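Local structure of flagellar brake protein YcgR (Escherichia coli, 5Y6F) at residues L14-V19 with P106-V111. The protein acts as a flagellar brake that, once loaded with cyclic di-GMP, binds elements of the flagellar motor and slows the motor, so lowering motility. Sequence-based numbering, arbitrary orientation.
With C2E (9,9'-[(2R,3R,3aS,5S,7aR,9R,10R,10aS,12S,14aR)-3,5,10,12-tetrahydroxy-5,12-dioxidooctahydro-2H,7H-difuro[3,2-d:3',2'-j][1,3,7,9,2,8]tetraoxadiphosphacyclododecine-2,9-diyl]bis(2-amino-1,9-dihydro-6H-purin-6-one)), chain D.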
loop_
_atom_site.group_PDB
_atom_site.type_symbol
_atom_site.label_atom_id
_atom_site.label_comp_id
_atom_site.label_asym_id
_atom_site.label_seq_id
_atom_site.Cartn_x
_atom_site.Cartn_y
_atom_site.Cartn_z
ATOM N N LEU A 14 14.715 -13.030 16.223
ATOM C CA LEU A 14 13.757 -12.299 17.040
ATOM C C LEU A 14 13.211 -11.105 16.279
ATOM O O LEU A 14 12.035 -10.766 16.402
ATOM C CB LEU A 14 14.429 -11.853 18.341
ATOM C CG LEU A 14 15.080 -12.927 19.247
ATOM C CD1 LEU A 14 14.371 -14.316 19.171
ATOM C CD2 LEU A 14 16.630 -13.052 19.050
ATOM N N ALA A 15 14.060 -10.453 15.491
ATOM C CA ALA A 15 13.609 -9.383 14.617
ATOM C C ALA A 15 12.532 -9.872 13.654
ATOM O O ALA A 15 11.414 -9.340 13.612
ATOM C CB ALA A 15 14.817 -8.824 13.856
ATOM N N VAL A 16 12.854 -10.902 12.871
ATOM C CA VAL A 16 11.878 -11.475 11.941
ATOM C C VAL A 16 10.607 -11.862 12.687
ATOM O O VAL A 16 9.498 -11.652 12.211
ATOM C CB VAL A 16 12.507 -12.680 11.215
ATOM C CG1 VAL A 16 11.443 -13.447 10.473
ATOM C CG2 VAL A 16 13.587 -12.202 10.256
ATOM N N LEU A 17 10.761 -12.432 13.874
ATOM C CA LEU A 17 9.625 -12.941 14.635
ATOM C C LEU A 17 8.758 -11.806 15.165
ATOM O O LEU A 17 7.525 -11.870 15.093
ATOM C CB LEU A 17 10.141 -13.783 15.791
ATOM C CG LEU A 17 9.979 -15.285 15.938
ATOM C CD1 LEU A 17 10.418 -15.647 17.365
ATOM C CD2 LEU A 17 8.551 -15.745 15.683
ATOM N N GLY A 18 9.388 -10.779 15.749
ATOM C CA GLY A 18 8.644 -9.589 16.151
ATOM C C GLY A 18 7.716 -9.087 15.054
ATOM O O GLY A 18 6.521 -8.878 15.283
ATOM N N VAL A 19 8.243 -8.890 13.840
ATOM C CA VAL A 19 7.405 -8.365 12.750
ATOM C C VAL A 19 6.229 -9.299 12.488
ATOM O O VAL A 19 5.083 -8.854 12.293
ATOM C CB VAL A 19 8.237 -8.142 11.467
ATOM C CG1 VAL A 19 7.313 -7.798 10.271
ATOM C CG2 VAL A 19 9.249 -6.982 11.679
ATOM N N PRO A 106 14.022 -17.058 7.151
ATOM C CA PRO A 106 15.173 -16.591 7.940
ATOM C C PRO A 106 15.402 -15.064 7.856
ATOM O O PRO A 106 16.129 -14.522 8.696
ATOM C CB PRO A 106 16.344 -17.399 7.355
ATOM C CG PRO A 106 15.941 -17.657 5.931
ATOM C CD PRO A 106 14.427 -17.806 5.949
ATOM N N THR A 107 14.784 -14.358 6.902
ATOM C CA THR A 107 14.923 -12.908 6.736
ATOM C C THR A 107 13.611 -12.345 6.189
ATOM O O THR A 107 12.830 -13.064 5.576
ATOM C CB THR A 107 16.056 -12.526 5.763
ATOM O OG1 THR A 107 15.581 -12.659 4.411
ATOM C CG2 THR A 107 17.278 -13.448 5.886
ATOM N N LEU A 108 13.404 -11.052 6.414
ATOM C CA LEU A 108 12.227 -10.354 5.917
ATOM C C LEU A 108 12.510 -8.868 5.676
ATOM O O LEU A 108 13.356 -8.270 6.342
ATOM C CB LEU A 108 11.056 -10.519 6.888
ATOM C CG LEU A 108 11.275 -10.037 8.323
ATOM C CD1 LEU A 108 11.570 -8.545 8.353
ATOM C CD2 LEU A 108 10.067 -10.364 9.188
ATOM N N TRP A 109 11.787 -8.281 4.728
ATOM C CA TRP A 109 11.890 -6.870 4.415
ATOM C C TRP A 109 10.822 -6.128 5.209
ATOM O O TRP A 109 9.654 -6.543 5.240
ATOM C CB TRP A 109 11.662 -6.636 2.921
ATOM C CG TRP A 109 12.702 -7.206 2.057
ATOM C CD1 TRP A 109 12.603 -8.359 1.306
ATOM C CD2 TRP A 109 14.037 -6.708 1.855
ATOM N NE1 TRP A 109 13.775 -8.554 0.596
ATOM C CE2 TRP A 109 14.670 -7.575 0.927
ATOM C CE3 TRP A 109 14.743 -5.598 2.326
ATOM C CZ2 TRP A 109 15.990 -7.386 0.508
ATOM C CZ3 TRP A 109 16.044 -5.397 1.882
ATOM C CH2 TRP A 109 16.649 -6.290 1.000
ATOM N N PHE A 110 11.232 -5.066 5.875
ATOM C CA PHE A 110 10.326 -4.206 6.621
ATOM C C PHE A 110 10.536 -2.831 5.983
ATOM O O PHE A 110 11.451 -2.118 6.367
ATOM C CB PHE A 110 10.657 -4.203 8.097
ATOM C CG PHE A 110 9.593 -3.542 8.969
ATOM C CD1 PHE A 110 8.391 -4.215 9.253
ATOM C CD2 PHE A 110 9.811 -2.283 9.527
ATOM C CE1 PHE A 110 7.394 -3.653 10.063
ATOM C CE2 PHE A 110 8.816 -1.694 10.379
ATOM C CZ PHE A 110 7.612 -2.370 10.635
ATOM N N VAL A 111 9.748 -2.494 4.960
ATOM C CA VAL A 111 10.089 -1.415 4.051
ATOM C C VAL A 111 9.434 -0.102 4.491
ATOM O O VAL A 111 8.212 0.008 4.556
ATOM C CB VAL A 111 9.679 -1.775 2.626
ATOM C CG1 VAL A 111 9.959 -0.603 1.721
ATOM C CG2 VAL A 111 10.399 -3.128 2.156
HETATM P P1 C2E D . -0.636 2.337 -1.230
HETATM O O2P C2E D . -0.068 3.454 -0.235
HETATM O O1P C2E D . -2.114 2.459 -1.373
HETATM O "O5'" C2E D . 0.103 2.446 -2.651
HETATM C "C5'" C2E D . -0.498 1.661 -3.728
HETATM C "C4'" C2E D . 0.348 1.658 -4.971
HETATM O "O4'" C2E D . 0.553 3.001 -5.390
HETATM C "C3'" C2E D . 1.730 1.126 -4.643
HETATM O "O3'" C2E D . 1.770 -0.281 -4.744
HETATM C "C2'" C2E D . 2.534 1.746 -5.776
HETATM O "O2'" C2E D . 2.321 1.104 -7.018
HETATM C "C1'" C2E D . 1.879 3.114 -5.853
HETATM N N9 C2E D . 2.586 4.066 -4.999
HETATM C C8 C2E D . 2.168 4.621 -3.836
HETATM N N7 C2E D . 3.068 5.459 -3.421
HETATM C C5 C2E D . 4.092 5.472 -4.287
HETATM C C6 C2E D . 5.309 6.155 -4.345
HETATM O O6 C2E D . 5.623 6.946 -3.479
HETATM N N1 C2E D . 6.099 5.927 -5.398
HETATM C C2 C2E D . 5.739 5.038 -6.363
HETATM N N2 C2E D . 6.589 4.792 -7.409
HETATM N N3 C2E D . 4.608 4.385 -6.297
HETATM C C4 C2E D . 3.782 4.587 -5.302
HETATM P P11 C2E D . 2.897 -1.160 -4.064
HETATM O O21 C2E D . 4.372 -0.561 -4.298
HETATM O O11 C2E D . 2.704 -2.585 -4.342
HETATM O O5A C2E D . 2.583 -0.992 -2.505
HETATM C C5A C2E D . 1.417 -1.577 -1.998
HETATM C C4A C2E D . 1.121 -1.067 -0.570
HETATM O O4A C2E D . 2.198 -1.344 0.330
HETATM C C3A C2E D . 0.997 0.436 -0.561
HETATM O O3A C2E D . -0.352 0.830 -0.792
HETATM C C2A C2E D . 1.360 0.757 0.906
HETATM O O2A C2E D . 0.399 0.253 1.830
HETATM C C1A C2E D . 2.477 -0.213 1.161
HETATM N N91 C2E D . 3.833 0.311 0.986
HETATM C C81 C2E D . 4.742 0.031 0.020
HETATM N N71 C2E D . 5.841 0.625 0.272
HETATM C C51 C2E D . 5.714 1.345 1.414
HETATM C C61 C2E D . 6.585 2.153 2.152
HETATM O O61 C2E D . 7.717 2.297 1.731
HETATM N N11 C2E D . 6.113 2.762 3.278
HETATM C C21 C2E D . 4.828 2.513 3.702
HETATM N N21 C2E D . 4.401 3.085 4.884
HETATM N N31 C2E D . 4.006 1.697 3.036
HETATM C C41 C2E D . 4.426 1.140 1.903
#
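Leu108 pushes one methyl, CD2, against the helix backbone itself: it lies 3.3 Å from Val16 O and 3.5 Å from Val16 CA, while no hydrogen bond joins the two segments. This is helix-on-sheet packing in the N-terminal PilZN domain, where helix 13-25 lies on the antiparallel sheet and its 14-19 part crosses strand 108-111 at 60°, the axes 9.4 Å apart. The strand runs between strands 9-10 and 80-86, and backbone hydrogen bonds such as Leu108 with Lys10 and Trp109 with Glu83 tie it to its neighbours; it meets the helix by packing, mostly of apolar side chains. Leucine suits this place because one arm, CD2, reaches between Val16 CG1 and Val19 CB. A chi1 of 58° turns its CG in over the backbone, and the side chains of Leu108 and Val16 pass alongside, pointing opposite ways. Beta-branching gives Val16 two methyls to offer: CG1 lies 3.6 Å from Leu108 CD2, and CG2 sits 3.7 Å from Leu108 CG and also touches Thr107 CA. Shortening Val16 to an alanine removes both methyls, which is likely to open a gap beside Leu108 CG and CD2 and lose the contact on Thr107 CA. Val19, likewise branched, faces two neighbours: its CB meets Leu108 CD2, and both its methyls approach Phe110. The broad phenyl group extends the apolar surface along the strand, also touching Ala80 and Val82. Val111, next along, belongs to the cyclic di-GMP pocket, its CG1 3.7 Å from C2E O61. On the helix side, Val19 CG2 comes obliquely to the Phe110 ring, 3.8 Å from CD1.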